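Local coordinates for protein chitinase (Chromobacterium violaceum, PDB 4TXG) that probably hydrolyses the glycosidic bonds of chitin as a family 18 glycoside hydrolase and probably binds chitin, at residues A565-N570 and K574-T579. Residues are numbered along the deposited sequence; the frame is centred on the assembly and turned at random.
Sequences APWLWN and KVFLST
Strands 565-570 and 575-578 run antiparallel as the two arms of a β hairpin, their axes 4.7 Å apart at closest, and L568 and L577 form a hydrogen-bonded pair in which each backbone N meets the other's O at 2.9 Å. N570 and V575 make the next such pair, with N570 N to V575 O at 2.8 Å. On one side of the sheet the F576 ring lies over a face of the W567 indole, an offset stack on the five-membered ring with planes 23° apart. With W567 CG set between its backbone N and carbonyl carbon (chi1 69°), the indole reaches the phenyl ring, and W567 CB also sits over the F576 face in a CH-pi contact. These are the central strands of a four-stranded antiparallel sheet within the family 18 region; at the hairpin's turn end K574 and V575 both face N570, a G1 β bulge. F576 CB meets the edge of the W569 ring 4.0 Å from CE3. L568 and L577 occupy the other face, CB to CB 4.3 Å, and turn toward helix 522-530. At the far end T579 N donates to P566 O from above the carbonyl plane, and a water bridges P566 O to S578 OG, also hydrogen-bonded to N410 N.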
loop_
_atom_site.group_PDB
_atom_site.type_symbol
_atom_site.label_atom_id
_atom_site.label_comp_id
_atom_site.label_asym_id
_atom_site.label_seq_id
_atom_site.Cartn_x
_atom_site.Cartn_y
_atom_site.Cartn_z
ATOM N N ALA A 565 0.034 18.021 -8.015
ATOM C CA ALA A 565 -0.086 17.192 -9.212
ATOM C C ALA A 565 0.363 17.920 -10.479
ATOM O O ALA A 565 -0.167 18.973 -10.816
ATOM C CB ALA A 565 -1.515 16.718 -9.369
ATOM N N PRO A 566 1.363 17.360 -11.176
ATOM C CA PRO A 566 1.710 17.832 -12.514
ATOM C C PRO A 566 1.006 16.999 -13.578
ATOM O O PRO A 566 0.646 15.846 -13.332
ATOM C CB PRO A 566 3.230 17.626 -12.578
ATOM C CG PRO A 566 3.483 16.425 -11.665
ATOM C CD PRO A 566 2.299 16.330 -10.690
ATOM N N TRP A 567 0.821 17.580 -14.754
ATOM C CA TRP A 567 0.353 16.822 -15.893
ATOM C C TRP A 567 0.746 17.490 -17.188
ATOM O O TRP A 567 1.200 18.638 -17.211
ATOM C CB TRP A 567 -1.163 16.629 -15.856
ATOM C CG TRP A 567 -2.030 17.854 -16.072
ATOM C CD1 TRP A 567 -2.625 18.252 -17.240
ATOM C CD2 TRP A 567 -2.456 18.790 -15.072
ATOM N NE1 TRP A 567 -3.380 19.385 -17.027
ATOM C CE2 TRP A 567 -3.303 19.727 -15.694
ATOM C CE3 TRP A 567 -2.197 18.927 -13.699
ATOM C CZ2 TRP A 567 -3.884 20.793 -15.009
ATOM C CZ3 TRP A 567 -2.778 19.986 -13.012
ATOM C CH2 TRP A 567 -3.613 20.902 -13.666
ATOM N N LEU A 568 0.580 16.735 -18.262
ATOM C CA LEU A 568 0.754 17.272 -19.597
ATOM C C LEU A 568 -0.606 17.399 -20.248
ATOM O O LEU A 568 -1.401 16.462 -20.214
ATOM C CB LEU A 568 1.651 16.362 -20.430
ATOM C CG LEU A 568 3.063 16.160 -19.901
ATOM C CD1 LEU A 568 3.782 15.157 -20.783
ATOM C CD2 LEU A 568 3.794 17.501 -19.873
ATOM N N TRP A 569 -0.863 18.556 -20.841
ATOM C CA TRP A 569 -2.078 18.760 -21.611
ATOM C C TRP A 569 -1.702 19.085 -23.042
ATOM O O TRP A 569 -0.998 20.062 -23.304
ATOM C CB TRP A 569 -2.928 19.876 -20.994
ATOM C CG TRP A 569 -4.129 20.275 -21.793
ATOM C CD1 TRP A 569 -4.361 21.496 -22.381
ATOM C CD2 TRP A 569 -5.270 19.462 -22.096
ATOM N NE1 TRP A 569 -5.582 21.489 -23.022
ATOM C CE2 TRP A 569 -6.163 20.247 -22.859
ATOM C CE3 TRP A 569 -5.632 18.142 -21.788
ATOM C CZ2 TRP A 569 -7.385 19.762 -23.332
ATOM C CZ3 TRP A 569 -6.848 17.657 -22.255
ATOM C CH2 TRP A 569 -7.712 18.467 -23.014
ATOM N N ASN A 570 -2.156 18.241 -23.961
ATOM C CA ASN A 570 -1.982 18.478 -25.385
ATOM C C ASN A 570 -3.316 18.920 -25.971
ATOM O O ASN A 570 -4.179 18.094 -26.254
ATOM C CB ASN A 570 -1.456 17.217 -26.079
ATOM C CG ASN A 570 -1.042 17.464 -27.517
ATOM O OD1 ASN A 570 -1.735 18.146 -28.273
ATOM N ND2 ASN A 570 0.098 16.899 -27.906
ATOM N N LYS A 574 -6.283 16.837 -27.440
ATOM C CA LYS A 574 -7.094 16.735 -26.233
ATOM C C LYS A 574 -6.614 15.566 -25.374
ATOM O O LYS A 574 -7.412 14.764 -24.889
ATOM C CB LYS A 574 -8.579 16.593 -26.581
ATOM C CG LYS A 574 -9.168 17.810 -27.315
ATOM C CD LYS A 574 -9.268 19.014 -26.382
ATOM C CE LYS A 574 -10.054 20.159 -27.004
ATOM N NZ LYS A 574 -9.245 20.842 -28.045
ATOM N N VAL A 575 -5.296 15.482 -25.195
ATOM C CA VAL A 575 -4.678 14.413 -24.406
ATOM C C VAL A 575 -4.190 14.946 -23.056
ATOM O O VAL A 575 -3.500 15.959 -22.987
ATOM C CB VAL A 575 -3.493 13.753 -25.161
ATOM C CG1 VAL A 575 -2.608 12.920 -24.195
ATOM C CG2 VAL A 575 -4.003 12.891 -26.299
ATOM N N PHE A 576 -4.595 14.259 -21.990
ATOM C CA PHE A 576 -4.196 14.555 -20.614
ATOM C C PHE A 576 -3.342 13.399 -20.116
ATOM O O PHE A 576 -3.822 12.265 -20.066
ATOM C CB PHE A 576 -5.449 14.728 -19.731
ATOM C CG PHE A 576 -5.172 14.995 -18.263
ATOM C CD1 PHE A 576 -4.801 13.971 -17.397
ATOM C CD2 PHE A 576 -5.373 16.264 -17.736
ATOM C CE1 PHE A 576 -4.582 14.225 -16.043
ATOM C CE2 PHE A 576 -5.169 16.514 -16.379
ATOM C CZ PHE A 576 -4.767 15.502 -15.543
ATOM N N LEU A 577 -2.092 13.670 -19.748
ATOM C CA LEU A 577 -1.235 12.636 -19.168
ATOM C C LEU A 577 -0.871 13.028 -17.753
ATOM O O LEU A 577 -0.226 14.049 -17.546
ATOM C CB LEU A 577 0.041 12.435 -19.999
ATOM C CG LEU A 577 -0.152 11.935 -21.430
ATOM C CD1 LEU A 577 1.172 11.936 -22.175
ATOM C CD2 LEU A 577 -0.749 10.542 -21.415
ATOM N N SER A 578 -1.296 12.235 -16.771
ATOM C CA SER A 578 -0.926 12.522 -15.391
ATOM C C SER A 578 0.521 12.127 -15.138
ATOM O O SER A 578 0.910 10.992 -15.398
ATOM C CB SER A 578 -1.845 11.780 -14.413
ATOM O OG SER A 578 -1.358 11.931 -13.095
ATOM N N THR A 579 1.314 13.059 -14.624
ATOM C CA THR A 579 2.731 12.798 -14.419
ATOM C C THR A 579 3.135 12.931 -12.951
ATOM O O THR A 579 2.318 13.245 -12.083
ATOM C CB THR A 579 3.602 13.745 -15.281
ATOM O OG1 THR A 579 3.306 15.107 -14.950
ATOM C CG2 THR A 579 3.324 13.521 -16.772
HETATM O O HOH W 1 -1.021 14.261 -11.825
#